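PDB 1JO8: actin-binding protein from Saccharomyces cerevisiae, which binds actin filaments and regulates Arp2/3 complex-mediated actin assembly, and through its SH3 domain, the part in this structure, binds partners such as the kinases Ark1 and Prk1. Local coordinates for residues A[1-13]-A[46-58]. Residues are numbered along the deposited sequence; the frame is centred on the assembly and turned at random.
Sequences PWATAEYDYDAAE and KGLFPSNYVSLGN. With SO4 (sulfate ion), chain C.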
ATOM      1  N   PRO A   1       1.757   4.709  10.447  1.00  7.60           N
ATOM      2  CA  PRO A   1       0.862   5.676   9.788  1.00  6.77           C
ATOM      3  C   PRO A   1       0.056   4.973   8.716  1.00  6.52           C
ATOM      4  O   PRO A   1       0.256   3.793   8.419  1.00  7.37           O
ATOM      5  CB  PRO A   1       1.857   6.671   9.164  1.00  7.51           C
ATOM      6  CG  PRO A   1       2.989   5.833   8.753  1.00  8.99           C
ATOM      7  CD  PRO A   1       3.083   4.750   9.805  1.00  8.54           C
ATOM      8  N   TRP A   2      -0.913   5.681   8.177  1.00  5.45           N
ATOM      9  CA  TRP A   2      -1.655   5.266   6.996  1.00  5.54           C
ATOM     10  C   TRP A   2      -1.369   6.228   5.841  1.00  6.09           C
ATOM     11  O   TRP A   2      -0.834   7.311   6.024  1.00  6.97           O
ATOM     12  CB  TRP A   2      -3.153   5.163   7.287  1.00  6.37           C
ATOM     13  CG  TRP A   2      -3.831   6.433   7.757  1.00  6.31           C
ATOM     14  CD1 TRP A   2      -4.009   6.831   9.047  1.00  6.86           C
ATOM     15  CD2 TRP A   2      -4.465   7.420   6.949  1.00  6.55           C
ATOM     16  NE1 TRP A   2      -4.704   8.009   9.081  1.00  7.35           N
ATOM     17  CE2 TRP A   2      -5.011   8.388   7.810  1.00  6.84           C
ATOM     18  CE3 TRP A   2      -4.665   7.567   5.579  1.00  8.59           C
ATOM     19  CZ2 TRP A   2      -5.696   9.512   7.342  1.00  9.24           C
ATOM     20  CZ3 TRP A   2      -5.354   8.671   5.129  1.00  9.94           C
ATOM     21  CH2 TRP A   2      -5.856   9.625   6.009  1.00  9.84           C
ATOM     22  N   ALA A   3      -1.734   5.801   4.648  1.00  5.71           N
ATOM     23  CA  ALA A   3      -1.479   6.550   3.442  1.00  5.63           C
ATOM     24  C   ALA A   3      -2.616   6.412   2.450  1.00  5.99           C
ATOM     25  O   ALA A   3      -3.448   5.508   2.551  1.00  5.88           O
ATOM     26  CB  ALA A   3      -0.185   6.040   2.802  1.00  6.57           C
ATOM     27  N   THR A   4      -2.629   7.306   1.477  1.00  6.66           N
ATOM     28  CA  THR A   4      -3.604   7.299   0.393  1.00  7.41           C
ATOM     29  C   THR A   4      -2.872   6.971  -0.903  1.00  6.54           C
ATOM     30  O   THR A   4      -1.820   7.540  -1.190  1.00  7.81           O
ATOM     31  CB  THR A   4      -4.283   8.673   0.259  1.00  7.96           C
ATOM     32  OG1 THR A   4      -4.886   9.009   1.514  1.00 10.52           O
ATOM     33  CG2 THR A   4      -5.392   8.629  -0.766  1.00  9.93           C
ATOM     34  N   ALA A   5      -3.393   6.015  -1.654  1.00  6.35           N
ATOM     35  CA  ALA A   5      -2.798   5.667  -2.931  1.00  6.50           C
ATOM     36  C   ALA A   5      -2.918   6.820  -3.905  1.00  6.95           C
ATOM     37  O   ALA A   5      -3.992   7.397  -4.111  1.00  7.64           O
ATOM     38  CB  ALA A   5      -3.508   4.449  -3.504  1.00  6.35           C
ATOM     39  N   GLU A   6      -1.795   7.152  -4.525  1.00  6.90           N
ATOM     40  CA  GLU A   6      -1.779   8.201  -5.542  1.00  9.36           C
ATOM     41  C   GLU A   6      -2.038   7.637  -6.931  1.00  8.63           C
ATOM     42  O   GLU A   6      -2.500   8.372  -7.808  1.00  8.82           O
ATOM     43  CB  GLU A   6      -0.416   8.865  -5.544  1.00 11.24           C
ATOM     44  CG  GLU A   6      -0.129   9.705  -4.316  0.50 13.59           C
ATOM     45  CD  GLU A   6      -0.731  11.095  -4.414  0.60 15.91           C
ATOM     46  OE1 GLU A   6      -0.971  11.569  -5.554  0.50 17.78           O
ATOM     47  OE2 GLU A   6      -0.940  11.726  -3.357  0.60 18.77           O
ATOM     48  N   TYR A   7      -1.735   6.355  -7.135  1.00  7.65           N
ATOM     49  CA  TYR A   7      -1.875   5.702  -8.434  1.00  8.15           C
ATOM     50  C   TYR A   7      -2.347   4.293  -8.164  1.00  8.74           C
ATOM     51  O   TYR A   7      -2.059   3.744  -7.100  1.00  8.04           O
ATOM     52  CB  TYR A   7      -0.531   5.657  -9.188  1.00  8.97           C
ATOM     53  CG  TYR A   7       0.098   7.015  -9.365  1.00  9.43           C
ATOM     54  CD1 TYR A   7      -0.452   7.901 -10.266  1.00  9.87           C
ATOM     55  CD2 TYR A   7       1.175   7.442  -8.595  1.00 12.42           C
ATOM     56  CE1 TYR A   7       0.067   9.169 -10.461  1.00 12.42           C
ATOM     57  CE2 TYR A   7       1.699   8.735  -8.766  1.00 13.14           C
ATOM     58  CZ  TYR A   7       1.116   9.580  -9.700  1.00 12.64           C
ATOM     59  OH  TYR A   7       1.619  10.857  -9.915  1.00 17.13           O
ATOM     60  N   ASP A   8      -3.006   3.679  -9.129  1.00  8.75           N
ATOM     61  CA  ASP A   8      -3.369   2.276  -9.041  1.00  8.45           C
ATOM     62  C   ASP A   8      -2.094   1.437  -8.999  1.00  7.62           C
ATOM     63  O   ASP A   8      -1.129   1.764  -9.706  1.00  8.35           O
ATOM     64  CB  ASP A   8      -4.141   1.793 -10.287  1.00  9.70           C
ATOM     65  CG  ASP A   8      -5.492   2.414 -10.495  1.00 12.30           C
ATOM     66  OD1 ASP A   8      -5.975   3.229  -9.688  1.00 12.28           O
ATOM     67  OD2 ASP A   8      -6.132   2.092 -11.523  1.00 15.32           O
ATOM     68  N   TYR A   9      -2.091   0.356  -8.229  1.00  7.35           N
ATOM     69  CA  TYR A   9      -0.972  -0.583  -8.215  1.00  6.98           C
ATOM     70  C   TYR A   9      -1.534  -1.970  -8.385  1.00  6.67           C
ATOM     71  O   TYR A   9      -2.435  -2.383  -7.643  1.00  6.90           O
ATOM     72  CB  TYR A   9      -0.128  -0.539  -6.931  1.00  6.90           C
ATOM     73  CG  TYR A   9       0.982  -1.559  -7.011  1.00  7.63           C
ATOM     74  CD1 TYR A   9       2.050  -1.360  -7.865  1.00  8.45           C
ATOM     75  CD2 TYR A   9       0.923  -2.761  -6.327  1.00  8.49           C
ATOM     76  CE1 TYR A   9       3.026  -2.302  -8.035  1.00  9.18           C
ATOM     77  CE2 TYR A   9       1.917  -3.711  -6.479  1.00  8.78           C
ATOM     78  CZ  TYR A   9       2.948  -3.483  -7.334  1.00  8.92           C
ATOM     79  OH  TYR A   9       3.947  -4.421  -7.548  1.00 10.47           O
ATOM     80  N   ASP A  10      -1.023  -2.661  -9.388  1.00  6.88           N
ATOM     81  CA  ASP A  10      -1.417  -4.034  -9.646  1.00  7.22           C
ATOM     82  C   ASP A  10      -0.368  -4.999  -9.131  1.00  7.29           C
ATOM     83  O   ASP A  10       0.794  -4.933  -9.549  1.00  7.50           O
ATOM     84  CB  ASP A  10      -1.564  -4.262 -11.148  1.00  8.18           C
ATOM     85  CG  ASP A  10      -2.764  -3.569 -11.744  1.00 10.94           C
ATOM     86  OD1 ASP A  10      -3.754  -3.342 -11.041  1.00 11.12           O
ATOM     87  OD2 ASP A  10      -2.801  -3.260 -12.954  1.00 16.04           O
ATOM     88  N   ALA A  11      -0.748  -5.904  -8.250  1.00  6.74           N
ATOM     89  CA  ALA A  11       0.205  -6.900  -7.802  1.00  7.16           C
ATOM     90  C   ALA A  11       0.728  -7.719  -8.968  1.00  7.39           C
ATOM     91  O   ALA A  11       0.011  -8.019  -9.909  1.00  7.95           O
ATOM     92  CB  ALA A  11      -0.446  -7.844  -6.819  1.00  6.74           C
ATOM     93  N   ALA A  12       1.971  -8.155  -8.838  1.00  8.05           N
ATOM     94  CA  ALA A  12       2.577  -9.079  -9.780  1.00  8.73           C
ATOM     95  C   ALA A  12       3.078 -10.318  -9.055  1.00  8.86           C
ATOM     96  O   ALA A  12       3.631 -11.215  -9.677  1.00  9.55           O
ATOM     97  CB  ALA A  12       3.734  -8.413 -10.529  1.00 10.62           C
ATOM     98  N   GLU A  13       2.940 -10.355  -7.734  1.00  7.85           N
ATOM     99  CA  GLU A  13       3.407 -11.484  -6.937  1.00  7.46           C
ATOM    100  C   GLU A  13       2.393 -11.746  -5.847  1.00  7.21           C
ATOM    101  O   GLU A  13       1.643 -10.844  -5.459  1.00  7.02           O
ATOM    102  CB  GLU A  13       4.778 -11.219  -6.285  1.00  8.89           C
ATOM    103  CG  GLU A  13       5.900 -10.872  -7.227  1.00 10.33           C
ATOM    104  CD  GLU A  13       6.277 -11.992  -8.195  1.00 13.00           C
ATOM    105  OE1 GLU A  13       5.980 -13.170  -7.902  1.00 13.76           O
ATOM    106  OE2 GLU A  13       6.888 -11.675  -9.232  1.00 14.11           O
ATOM    107  N   LYS A  46      -3.241  -7.782   3.238  1.00  6.49           N
ATOM    108  CA  LYS A  46      -1.943  -7.263   3.632  1.00  6.62           C
ATOM    109  C   LYS A  46      -0.917  -7.681   2.623  1.00  6.73           C
ATOM    110  O   LYS A  46      -1.028  -8.745   2.006  1.00  8.18           O
ATOM    111  CB  LYS A  46      -1.528  -7.809   4.997  1.00  7.69           C
ATOM    112  CG  LYS A  46      -2.466  -7.409   6.104  1.00  8.76           C
ATOM    113  CD  LYS A  46      -1.931  -7.725   7.481  1.00 10.99           C
ATOM    114  CE  LYS A  46      -2.998  -7.461   8.533  1.00 12.44           C
ATOM    115  NZ  LYS A  46      -2.464  -7.301   9.927  1.00 15.24           N
ATOM    116  N   GLY A  47       0.112  -6.866   2.446  1.00  5.80           N
ATOM    117  CA  GLY A  47       1.166  -7.203   1.516  1.00  6.52           C
ATOM    118  C   GLY A  47       2.098  -6.050   1.248  1.00  6.03           C
ATOM    119  O   GLY A  47       1.949  -4.954   1.801  1.00  6.30           O
ATOM    120  N   LEU A  48       3.048  -6.307   0.368  1.00  5.80           N
ATOM    121  CA  LEU A  48       4.041  -5.341  -0.023  1.00  6.55           C
ATOM    122  C   LEU A  48       3.551  -4.460  -1.155  1.00  6.66           C
ATOM    123  O   LEU A  48       2.736  -4.880  -1.995  1.00  7.31           O
ATOM    124  CB  LEU A  48       5.293  -6.073  -0.499  1.00  7.28           C
ATOM    125  CG  LEU A  48       6.097  -6.807   0.559  1.00  8.48           C
ATOM    126  CD1 LEU A  48       7.101  -7.700  -0.114  1.00 12.44           C
ATOM    127  CD2 LEU A  48       6.793  -5.807   1.476  1.00 11.12           C
ATOM    128  N   PHE A  49       4.087  -3.248  -1.215  1.00  6.38           N
ATOM    129  CA  PHE A  49       3.745  -2.342  -2.286  1.00  6.72           C
ATOM    130  C   PHE A  49       4.878  -1.350  -2.437  1.00  7.43           C
ATOM    131  O   PHE A  49       5.609  -1.099  -1.462  1.00  6.71           O
ATOM    132  CB  PHE A  49       2.419  -1.626  -2.019  1.00  7.78           C
ATOM    133  CG  PHE A  49       2.427  -0.758  -0.798  1.00  7.66           C
ATOM    134  CD1 PHE A  49       2.223  -1.274   0.470  1.00  7.79           C
ATOM    135  CD2 PHE A  49       2.709   0.584  -0.903  1.00  7.61           C
ATOM    136  CE1 PHE A  49       2.273  -0.454   1.582  1.00  7.15           C
ATOM    137  CE2 PHE A  49       2.758   1.389   0.204  1.00  8.02           C
ATOM    138  CZ  PHE A  49       2.544   0.881   1.447  1.00  8.19           C
ATOM    139  N   PRO A  50       5.059  -0.792  -3.635  1.00  7.71           N
ATOM    140  CA  PRO A  50       6.146   0.165  -3.840  1.00  8.12           C
ATOM    141  C   PRO A  50       5.769   1.478  -3.194  1.00  8.70           C
ATOM    142  O   PRO A  50       4.682   2.013  -3.367  1.00  8.35           O
ATOM    143  CB  PRO A  50       6.240   0.273  -5.374  1.00  9.53           C
ATOM    144  CG  PRO A  50       5.397  -0.816  -5.914  1.00 10.13           C
ATOM    145  CD  PRO A  50       4.323  -1.047  -4.889  1.00  8.96           C
ATOM    146  N   SER A  51       6.685   2.010  -2.392  1.00  8.66           N
ATOM    147  CA  SER A  51       6.377   3.176  -1.577  1.00  8.95           C
ATOM    148  C   SER A  51       5.966   4.408  -2.374  1.00  8.50           C
ATOM    149  O   SER A  51       5.171   5.224  -1.896  1.00  8.47           O
ATOM    150  CB  SER A  51       7.574   3.498  -0.700  1.00  9.51           C
ATOM    151  OG  SER A  51       8.639   3.936  -1.500  1.00 12.44           O
ATOM    152  N   ASN A  52       6.471   4.564  -3.594  1.00  8.47           N
ATOM    153  CA  ASN A  52       6.144   5.749  -4.364  1.00  9.25           C
ATOM    154  C   ASN A  52       4.691   5.766  -4.878  1.00  9.34           C
ATOM    155  O   ASN A  52       4.238   6.750  -5.444  1.00 10.23           O
ATOM    156  CB  ASN A  52       7.167   5.955  -5.524  1.00  9.63           C
ATOM    157  CG  ASN A  52       8.666   6.079  -5.016  0.60 10.51           C
ATOM    158  OD1 ASN A  52       9.199   7.164  -4.953  0.60 12.92           O
ATOM    159  ND2 ASN A  52       9.303   4.955  -4.656  0.75 10.04           N
ATOM    160  N   TYR A  53       3.925   4.695  -4.683  1.00  7.90           N
ATOM    161  CA  TYR A  53       2.528   4.699  -5.106  1.00  8.24           C
ATOM    162  C   TYR A  53       1.587   5.359  -4.096  1.00  7.92           C
ATOM    163  O   TYR A  53       0.412   5.504  -4.399  1.00  8.24           O
ATOM    164  CB  TYR A  53       2.018   3.286  -5.438  1.00  7.92           C
ATOM    165  CG  TYR A  53       2.458   2.809  -6.785  1.00  7.65           C
ATOM    166  CD1 TYR A  53       3.784   2.471  -7.035  1.00  8.77           C
ATOM    167  CD2 TYR A  53       1.565   2.699  -7.817  1.00  7.71           C
ATOM    168  CE1 TYR A  53       4.192   2.051  -8.282  1.00  8.37           C
ATOM    169  CE2 TYR A  53       1.964   2.277  -9.063  1.00  8.31           C
ATOM    170  CZ  TYR A  53       3.282   1.958  -9.291  1.00  7.79           C
ATOM    171  OH  TYR A  53       3.665   1.553 -10.557  1.00 10.79           O
ATOM    172  N   VAL A  54       2.073   5.720  -2.915  1.00  7.85           N
ATOM    173  CA  VAL A  54       1.214   6.291  -1.875  1.00  7.63           C
ATOM    174  C   VAL A  54       1.796   7.570  -1.306  1.00  7.24           C
ATOM    175  O   VAL A  54       2.985   7.854  -1.442  1.00  9.57           O
ATOM    176  CB  VAL A  54       0.970   5.288  -0.694  1.00  7.95           C
ATOM    177  CG1 VAL A  54       0.553   3.914  -1.204  1.00  8.53           C
ATOM    178  CG2 VAL A  54       2.192   5.169   0.170  1.00  8.27           C
ATOM    179  N   SER A  55       0.947   8.331  -0.640  1.00  7.37           N
ATOM    180  CA  SER A  55       1.328   9.525   0.085  1.00  8.49           C
ATOM    181  C   SER A  55       0.764   9.433   1.506  1.00  8.23           C
ATOM    182  O   SER A  55      -0.412   9.167   1.647  1.00  7.67           O
ATOM    183  CB  SER A  55       0.757  10.732  -0.631  1.00 10.31           C
ATOM    184  OG  SER A  55       0.949  11.882   0.142  1.00 14.25           O
ATOM    185  N   LEU A  56       1.572   9.607   2.550  1.00  8.32           N
ATOM    186  CA  LEU A  56       1.058   9.458   3.922  1.00  9.16           C
ATOM    187  C   LEU A  56      -0.086  10.433   4.186  1.00 10.69           C
ATOM    188  O   LEU A  56      -0.094  11.571   3.714  1.00 11.01           O
ATOM    189  CB  LEU A  56       2.147   9.627   4.969  1.00  9.96           C
ATOM    190  CG  LEU A  56       3.329   8.682   4.844  1.00 10.22           C
ATOM    191  CD1 LEU A  56       4.192   8.808   6.095  1.00 12.53           C
ATOM    192  CD2 LEU A  56       2.932   7.249   4.669  1.00 11.19           C
ATOM    193  N   GLY A  57      -1.081   9.955   4.924  1.00 12.28           N
ATOM    194  CA  GLY A  57      -2.222  10.782   5.299  1.00 14.81           C
ATOM    195  C   GLY A  57      -3.161  11.069   4.149  1.00 16.96           C
ATOM    196  O   GLY A  57      -3.113  10.395   3.102  1.00 16.27           O
ATOM    197  N   ASN A  58      -4.030  12.065   4.359  1.00 20.05           N
ATOM    198  CA  ASN A  58      -5.059  12.450   3.396  1.00 22.79           C
ATOM    199  C   ASN A  58      -4.497  13.366   2.319  1.00 23.86           C
ATOM    200  O   ASN A  58      -3.679  14.252   2.604  1.00 25.59           O
ATOM    201  CB  ASN A  58      -6.275  13.092   4.114  1.00 23.74           C
ATOM    202  CG  ASN A  58      -7.551  12.289   3.935  0.50 24.94           C
ATOM    203  OD1 ASN A  58      -7.770  11.633   2.922  0.50 26.81           O
ATOM    204  ND2 ASN A  58      -8.409  12.342   4.948  0.60 27.02           N
TER
HETATM  205  S   SO4 C 401       4.286  12.667  -1.281  0.70 23.01           S
HETATM  206  O1  SO4 C 401       3.784  12.663  -2.648  0.70 24.17           O
HETATM  207  O2  SO4 C 401       3.306  13.292  -0.397  0.70 23.82           O
HETATM  208  O3  SO4 C 401       4.500  11.290  -0.868  0.70 21.12           O
HETATM  209  O4  SO4 C 401       5.561  13.402  -1.218  0.70 22.59           O
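Tyr9 turns one ring face to Pro50 and an edge to Tyr53, and its atoms can be followed outward. Its CB rests 3.8 Å from Tyr53 CD2. CG stands anti to the backbone N (chi1 179°), a torsion that carries the ring over to these two partners. CD1 then sits over the centre of the Tyr53 ring, 3.8 Å from CZ, in an edge-to-face pair whose planes meet at 73°. Pro50 covers one face of the Tyr9 ring: its CD is 3.6 Å from the ring centroid and only 10° off the normal, a CH-pi contact, while CE1 reaches Pro50 CG. At the tip, OH is hydrogen-bonded to Glu16. With an alanine here, Pro50 and the face of Tyr53 would probably lose their aromatic partner, and Glu16 its hydroxyl mate. Tyr53 is also met at its edge, where Asp8 O approaches CE2 to 3.2 Å.

Upstream of Tyr9, strand 3-5 pairs antiparallel with 54-56. Thr4 and Ser55 exchange two backbone bonds, and Glu6 N to Tyr53 O and Gly57 N to Trp2 O extend the ladder at its two ends. The Thr4 hydroxyl donates to Gly57 O (OG1 to O, 2.8 Å), tying down the C-terminal tail, and Gly57 CA packs over the Trp2 six-membered ring, 3.9 Å from its centroid. Ser55 OG binds a sulfate, probably from the crystallisation liquor.

Terminal strands zipped together and a 3-10 turn at 51-53 are hallmarks of the SH3 fold; Tyr9, packed against Pro50, Tyr53 and Trp35, probably forms with them the proline-recognising surface, as in other SH3 domains.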